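Local coordinates for protein terminal uridylyltransferase 1 (Trypanosoma brucei, PDB 5HZD) that adds uridines from UTP to the 3' hydroxyl of guide RNAs, ribosomal RNA and some mRNAs during mitochondrial RNA editing, at residues V97-D102 with T151-R156; L300-L305 with L359-S364. All coordinates share one frame; numbering follows the deposited sequence. Where two conformers were deposited one is given.

Overall arrangement
Interaction 1 joins segments of helices 80-100 and 143-156, within the range of the central palm domain, and lies away from the annotated sites. Interaction 2 joins helix 292-304 to the loop at 359-364, close to UTP-binding Arg-295. The two share no secondary structure element: their centres are 31 Å apart and their nearest atoms about 16 Å. Both are partly buried, and each sets one buried aliphatic residue, Leu-153 or Ile-361, against residues that reach the surface. Interaction 1 buries 123 Å², both sides summed, and its salt bridges lie within each segment rather than across the contact. Interaction 2 buries 94 Å², likewise summed, and adds a loose lysine-glutamate approach beside its apolar touch.

Interaction 1: V97-D102 with T151-R156; sequences VRRWHD and TELLRR
With CG anti to the carbonyl carbon (chi1 -68°), Leu-153 sends both methyls at helix 80-100, where Arg-99 and Trp-100 each turn CG anti to the backbone N (165° in both). The two branches of the leucine divide the work. CD1 rests against Trp-100 CB at 3.7 Å, while CD2 meets Arg-99 CG at 3.8 Å, the arginine and leucine side chains crossing at about a right angle. The tryptophan gives only the root of its side chain to Leu-153; the end leads away, and the side chain also touches Ala-146, Ser-149 and Ile-150, earlier on helix 143-156. CD2 also sits over one face of the Arg-156 guanidinium, 3.4 Å above the plane and toward the rim.

The salt bridges here stay within each segment. Arg-98 NH1 reaches Asp-102 OD1 at 2.9 Å on the syn side but clearly out of the carboxylate plane, with an N-H...O angle of 149°, which ties Arg-98 to the loop residue Asp-102. Arg-156 NE makes a weak, long bond to Glu-152 OE2 at 3.5 Å.

Both helices lie in the range of the central palm domain, where Thr-151 and Leu-154 pack on Leu-164 of edge strand 164-167 in the five-stranded sheet. Attraction between the two segments therefore rests on van der Waals contact of aliphatic carbons, with the charged groups kept to its margin.

Interaction 2: L300-L305 with L359-S364; sequences LRKYLL and LEIPES
Lys-302 and Ile-361 meet through aliphatic carbons, Lys-302 CD lying 3.9 Å from Ile-361 CD1 as the two side chains slide past each other in opposite directions. The lysine starts with CG anti to the backbone N (chi1 -171°) and stays extended through chi3, which carries CD out from helix 292-304 to the loop; a bend at chi4 (64°) then turns NZ aside. In Ile-361 the branch at CG1 lies anti to the carbonyl carbon and turns at chi2 (-57°), which brings CD1 toward Lys-302.

Glu-360 comes up beside this pair more loosely. Its OE1 is 4.2 Å from Lys-302 CE and 5.1 Å from Lys-302 NZ, too long for a salt bridge. The other oxygen, OE2, is hydrogen-bonded to the backbone N of Asp-357, which ties the carboxylate to its own loop.

Buried Ile-361 also packs on Thr-298 and Leu-299, about one turn before Lys-302. Its carbonyl accepts a hydrogen bond from UTP-binding Arg-295, and its side chain touches Tyr-469 of the probable nucleotide recognition motif, placing the loop beside the UTP-binding region. The loop, between helices 336-349 and 385-409, thus lies along helix 292-304, while Leu-300 and Tyr-303 of that helix pack against helix 336-349.

Interaction 1: V97-D102 with T151-R156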
loop_
_atom_site.group_PDB
_atom_site.type_symbol
_atom_site.label_atom_id
_atom_site.label_comp_id
_atom_site.label_asym_id
_atom_site.label_seq_id
_atom_site.Cartn_x
_atom_site.Cartn_y
_atom_site.Cartn_z
ATOM N N VAL A 97 -14.952 15.585 1.417
ATOM C CA VAL A 97 -15.834 14.553 1.958
ATOM C C VAL A 97 -16.685 15.048 3.116
ATOM O O VAL A 97 -17.766 14.501 3.336
ATOM C CB VAL A 97 -15.110 13.254 2.318
ATOM C CG1 VAL A 97 -14.296 12.761 1.112
ATOM C CG2 VAL A 97 -14.221 13.475 3.483
ATOM N N ARG A 98 -16.243 16.086 3.833
ATOM C CA ARG A 98 -17.111 16.629 4.894
ATOM C C ARG A 98 -18.376 17.271 4.374
ATOM O O ARG A 98 -19.318 17.447 5.124
ATOM C CB ARG A 98 -16.342 17.599 5.796
ATOM C CG ARG A 98 -15.365 16.849 6.687
ATOM C CD ARG A 98 -14.622 17.767 7.646
ATOM N NE ARG A 98 -15.604 18.337 8.568
ATOM C CZ ARG A 98 -15.341 19.248 9.497
ATOM N NH1 ARG A 98 -16.322 19.677 10.283
ATOM N NH2 ARG A 98 -14.127 19.748 9.612
ATOM N N ARG A 99 -18.434 17.627 3.102
ATOM C CA ARG A 99 -19.692 18.135 2.543
ATOM C C ARG A 99 -20.713 17.005 2.413
ATOM O O ARG A 99 -21.913 17.239 2.510
ATOM C CB ARG A 99 -19.458 18.833 1.195
ATOM C CG ARG A 99 -20.716 19.097 0.341
ATOM C CD ARG A 99 -21.613 20.242 0.852
ATOM N NE ARG A 99 -20.878 21.367 1.429
ATOM C CZ ARG A 99 -20.328 22.354 0.729
ATOM N NH1 ARG A 99 -20.406 22.360 -0.597
ATOM N NH2 ARG A 99 -19.689 23.334 1.357
ATOM N N TRP A 100 -20.226 15.773 2.232
ATOM C CA TRP A 100 -21.086 14.596 2.192
ATOM C C TRP A 100 -21.454 14.138 3.609
ATOM O O TRP A 100 -22.619 13.858 3.920
ATOM C CB TRP A 100 -20.354 13.497 1.424
ATOM C CG TRP A 100 -20.923 12.141 1.573
ATOM C CD1 TRP A 100 -22.113 11.688 1.099
ATOM C CD2 TRP A 100 -20.305 11.054 2.258
ATOM N NE1 TRP A 100 -22.277 10.357 1.447
ATOM C CE2 TRP A 100 -21.180 9.949 2.156
ATOM C CE3 TRP A 100 -19.091 10.906 2.933
ATOM C CZ2 TRP A 100 -20.890 8.703 2.738
ATOM C CZ3 TRP A 100 -18.795 9.680 3.523
ATOM C CH2 TRP A 100 -19.696 8.583 3.395
ATOM N N HIS A 101 -20.467 14.110 4.486
ATOM C CA HIS A 101 -20.698 13.653 5.847
ATOM C C HIS A 101 -19.795 14.426 6.789
ATOM O O HIS A 101 -18.593 14.201 6.827
ATOM C CB HIS A 101 -20.392 12.161 5.944
ATOM C CG HIS A 101 -20.839 11.551 7.223
ATOM N ND1 HIS A 101 -22.168 11.331 7.514
ATOM C CD2 HIS A 101 -20.137 11.133 8.300
ATOM C CE1 HIS A 101 -22.264 10.788 8.716
ATOM N NE2 HIS A 101 -21.046 10.663 9.214
ATOM N N ASP A 102 -20.380 15.357 7.552
ATOM C CA ASP A 102 -19.564 16.310 8.289
ATOM C C ASP A 102 -18.586 15.693 9.277
ATOM O O ASP A 102 -17.504 16.253 9.535
ATOM C CB ASP A 102 -20.438 17.340 9.022
ATOM C CG ASP A 102 -19.600 18.362 9.749
ATOM O OD1 ASP A 102 -18.888 19.132 9.047
ATOM O OD2 ASP A 102 -19.617 18.358 11.014
ATOM N N THR A 151 -17.952 10.861 -5.672
ATOM C CA THR A 151 -17.607 11.101 -7.074
ATOM C C THR A 151 -18.221 12.396 -7.590
ATOM O O THR A 151 -17.530 13.182 -8.222
ATOM C CB THR A 151 -18.006 9.927 -7.944
ATOM O OG1 THR A 151 -17.257 8.798 -7.487
ATOM C CG2 THR A 151 -17.605 10.187 -9.414
ATOM N N GLU A 152 -19.484 12.637 -7.264
ATOM C CA GLU A 152 -20.162 13.837 -7.754
ATOM C C GLU A 152 -19.574 15.100 -7.141
ATOM O O GLU A 152 -19.405 16.103 -7.823
ATOM C CB GLU A 152 -21.657 13.763 -7.447
ATOM C CG GLU A 152 -22.426 15.008 -7.822
ATOM C CD GLU A 152 -22.567 15.192 -9.326
ATOM O OE1 GLU A 152 -22.151 14.292 -10.101
ATOM O OE2 GLU A 152 -23.086 16.259 -9.740
ATOM N N LEU A 153 -19.250 15.054 -5.858
ATOM C CA LEU A 153 -18.602 16.216 -5.235
ATOM C C LEU A 153 -17.252 16.527 -5.880
ATOM O O LEU A 153 -16.904 17.710 -6.115
ATOM C CB LEU A 153 -18.424 16.014 -3.718
ATOM C CG LEU A 153 -19.711 15.984 -2.894
ATOM C CD1 LEU A 153 -19.413 15.690 -1.418
ATOM C CD2 LEU A 153 -20.499 17.300 -3.045
ATOM N N LEU A 154 -16.474 15.488 -6.174
ATOM C CA LEU A 154 -15.198 15.688 -6.844
ATOM C C LEU A 154 -15.366 16.274 -8.257
ATOM O O LEU A 154 -14.656 17.192 -8.628
ATOM C CB LEU A 154 -14.414 14.383 -6.877
ATOM C CG LEU A 154 -13.931 13.903 -5.516
ATOM C CD1 LEU A 154 -13.529 12.440 -5.630
ATOM C CD2 LEU A 154 -12.746 14.773 -4.997
ATOM N N ARG A 155 -16.342 15.784 -9.010
ATOM C CA ARG A 155 -16.641 16.314 -10.342
ATOM C C ARG A 155 -16.945 17.815 -10.223
ATOM O O ARG A 155 -16.497 18.612 -11.047
ATOM C CB ARG A 155 -17.848 15.571 -10.940
ATOM C CG ARG A 155 -18.202 15.932 -12.370
ATOM C CD ARG A 155 -19.551 15.312 -12.767
ATOM N NE ARG A 155 -20.489 16.323 -13.269
ATOM C CZ ARG A 155 -21.265 17.085 -12.498
ATOM N NH1 ARG A 155 -21.223 16.966 -11.181
ATOM N NH2 ARG A 155 -22.086 17.972 -13.046
ATOM N N ARG A 156 -17.670 18.201 -9.182
ATOM C CA ARG A 156 -18.151 19.588 -9.074
ATOM C C ARG A 156 -17.039 20.547 -8.621
ATOM O O ARG A 156 -17.162 21.769 -8.749
ATOM C CB ARG A 156 -19.334 19.685 -8.097
ATOM C CG ARG A 156 -20.645 19.025 -8.542
ATOM C CD ARG A 156 -21.767 19.339 -7.507
ATOM N NE ARG A 156 -22.374 18.145 -6.895
ATOM C CZ ARG A 156 -22.943 18.099 -5.682
ATOM N NH1 ARG A 156 -23.471 16.954 -5.224
ATOM N NH2 ARG A 156 -22.988 19.186 -4.912
#

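Interaction 2: L300-L305 with L359-S364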
loop_
_atom_site.group_PDB
_atom_site.type_symbol
_atom_site.label_atom_id
_atom_site.label_comp_id
_atom_site.label_asym_id
_atom_site.label_seq_id
_atom_site.Cartn_x
_atom_site.Cartn_y
_atom_site.Cartn_z
ATOM N N LEU A 300 2.587 -2.890 10.161
ATOM C CA LEU A 300 3.795 -2.950 9.335
ATOM C C LEU A 300 4.767 -1.887 9.778
ATOM O O LEU A 300 5.952 -2.175 9.914
ATOM C CB LEU A 300 3.502 -2.795 7.831
ATOM C CG LEU A 300 2.664 -3.920 7.192
ATOM C CD1 LEU A 300 2.484 -3.654 5.744
ATOM C CD2 LEU A 300 3.362 -5.272 7.353
ATOM N N ARG A 301 4.288 -0.660 10.013
ATOM C CA ARG A 301 5.202 0.429 10.370
ATOM C C ARG A 301 5.982 0.133 11.642
ATOM O O ARG A 301 7.216 0.352 11.706
ATOM C CB ARG A 301 4.422 1.737 10.514
ATOM C CG ARG A 301 5.311 2.934 10.656
ATOM C CD ARG A 301 4.481 4.177 10.914
ATOM N NE ARG A 301 5.380 5.264 11.291
ATOM C CZ ARG A 301 5.793 5.525 12.541
ATOM N NH1 ARG A 301 5.357 4.813 13.583
ATOM N NH2 ARG A 301 6.648 6.517 12.752
ATOM N N LYS A 302 5.306 -0.397 12.655
ATOM C CA LYS A 302 5.963 -0.692 13.919
ATOM C C LYS A 302 7.079 -1.723 13.727
ATOM O O LYS A 302 8.210 -1.528 14.197
ATOM C CB LYS A 302 4.913 -1.179 14.910
ATOM C CG LYS A 302 5.423 -1.310 16.312
ATOM C CD LYS A 302 4.254 -1.528 17.276
ATOM C CE LYS A 302 4.733 -1.685 18.712
ATOM N NZ LYS A 302 5.408 -0.463 19.261
ATOM N N TYR A 303 6.788 -2.793 12.996
ATOM C CA TYR A 303 7.834 -3.760 12.686
ATOM C C TYR A 303 8.970 -3.185 11.833
ATOM O O TYR A 303 10.156 -3.383 12.143
ATOM C CB TYR A 303 7.215 -4.954 11.950
ATOM C CG TYR A 303 6.697 -6.048 12.848
ATOM C CD1 TYR A 303 7.584 -6.794 13.632
ATOM C CD2 TYR A 303 5.356 -6.404 12.848
ATOM C CE1 TYR A 303 7.131 -7.864 14.417
ATOM C CE2 TYR A 303 4.896 -7.486 13.654
ATOM C CZ TYR A 303 5.803 -8.192 14.412
ATOM O OH TYR A 303 5.351 -9.266 15.171
ATOM N N LEU A 304 8.626 -2.489 10.761
ATOM C CA LEU A 304 9.665 -2.131 9.790
ATOM C C LEU A 304 10.562 -0.996 10.270
ATOM O O LEU A 304 11.691 -0.847 9.792
ATOM C CB LEU A 304 9.014 -1.789 8.451
ATOM C CG LEU A 304 8.296 -2.968 7.783
ATOM C CD1 LEU A 304 7.761 -2.511 6.463
ATOM C CD2 LEU A 304 9.252 -4.162 7.560
ATOM N N LEU A 305 10.104 -0.217 11.235
ATOM C CA LEU A 305 10.978 0.798 11.826
ATOM C C LEU A 305 11.931 0.243 12.887
ATOM O O LEU A 305 12.806 0.958 13.396
ATOM C CB LEU A 305 10.150 1.940 12.432
ATOM C CG LEU A 305 9.493 2.896 11.451
ATOM C CD1 LEU A 305 8.691 3.901 12.274
ATOM C CD2 LEU A 305 10.542 3.608 10.565
ATOM N N LEU A 359 -2.448 -7.643 18.095
ATOM C CA LEU A 359 -3.441 -7.069 19.029
ATOM C C LEU A 359 -2.991 -5.800 19.759
ATOM O O LEU A 359 -3.820 -5.083 20.337
ATOM C CB LEU A 359 -3.907 -8.125 20.036
ATOM C CG LEU A 359 -4.633 -9.313 19.381
ATOM C CD1 LEU A 359 -5.228 -10.226 20.427
ATOM C CD2 LEU A 359 -5.699 -8.853 18.393
ATOM N N GLU A 360 -1.686 -5.516 19.723
ATOM C CA GLU A 360 -1.121 -4.286 20.283
ATOM C C GLU A 360 -1.495 -3.014 19.530
ATOM O O GLU A 360 -1.398 -1.907 20.093
ATOM C CB GLU A 360 0.416 -4.370 20.324
ATOM C CG GLU A 360 0.935 -5.232 21.431
ATOM C CD GLU A 360 2.441 -5.350 21.400
ATOM O OE1 GLU A 360 3.132 -4.321 21.607
ATOM O OE2 GLU A 360 2.932 -6.472 21.151
ATOM N N ILE A 361 -1.867 -3.160 18.266
ATOM C CA ILE A 361 -2.357 -2.048 17.452
ATOM C C ILE A 361 -3.879 -2.022 17.613
ATOM O O ILE A 361 -4.551 -2.985 17.268
ATOM C CB ILE A 361 -2.035 -2.238 15.968
ATOM C CG1 ILE A 361 -0.564 -2.657 15.748
ATOM C CG2 ILE A 361 -2.406 -1.006 15.181
ATOM C CD1 ILE A 361 0.460 -1.690 16.318
ATOM N N PRO A 362 -4.427 -0.953 18.209
ATOM C CA PRO A 362 -5.870 -0.948 18.471
ATOM C C PRO A 362 -6.680 -0.942 17.183
ATOM O O PRO A 362 -6.270 -0.367 16.157
ATOM C CB PRO A 362 -6.102 0.375 19.215
ATOM C CG PRO A 362 -4.760 0.952 19.476
ATOM C CD PRO A 362 -3.749 0.288 18.616
ATOM N N GLU A 363 -7.824 -1.622 17.233
ATOM C CA GLU A 363 -8.789 -1.577 16.156
ATOM C C GLU A 363 -9.484 -0.201 16.179
ATOM O O GLU A 363 -9.769 0.394 15.122
ATOM C CB GLU A 363 -9.850 -2.685 16.341
ATOM C CG GLU A 363 -10.933 -2.622 15.249
ATOM C CD GLU A 363 -11.994 -3.700 15.373
ATOM O OE1 GLU A 363 -11.789 -4.661 16.141
ATOM O OE2 GLU A 363 -13.037 -3.580 14.693
ATOM N N SER A 364 -9.715 0.304 17.385
ATOM C CA SER A 364 -10.411 1.577 17.549
ATOM C C SER A 364 -9.532 2.732 17.087
ATOM O O SER A 364 -8.316 2.741 17.331
ATOM C CB SER A 364 -10.789 1.806 18.996
ATOM O OG SER A 364 -11.426 3.070 19.147
#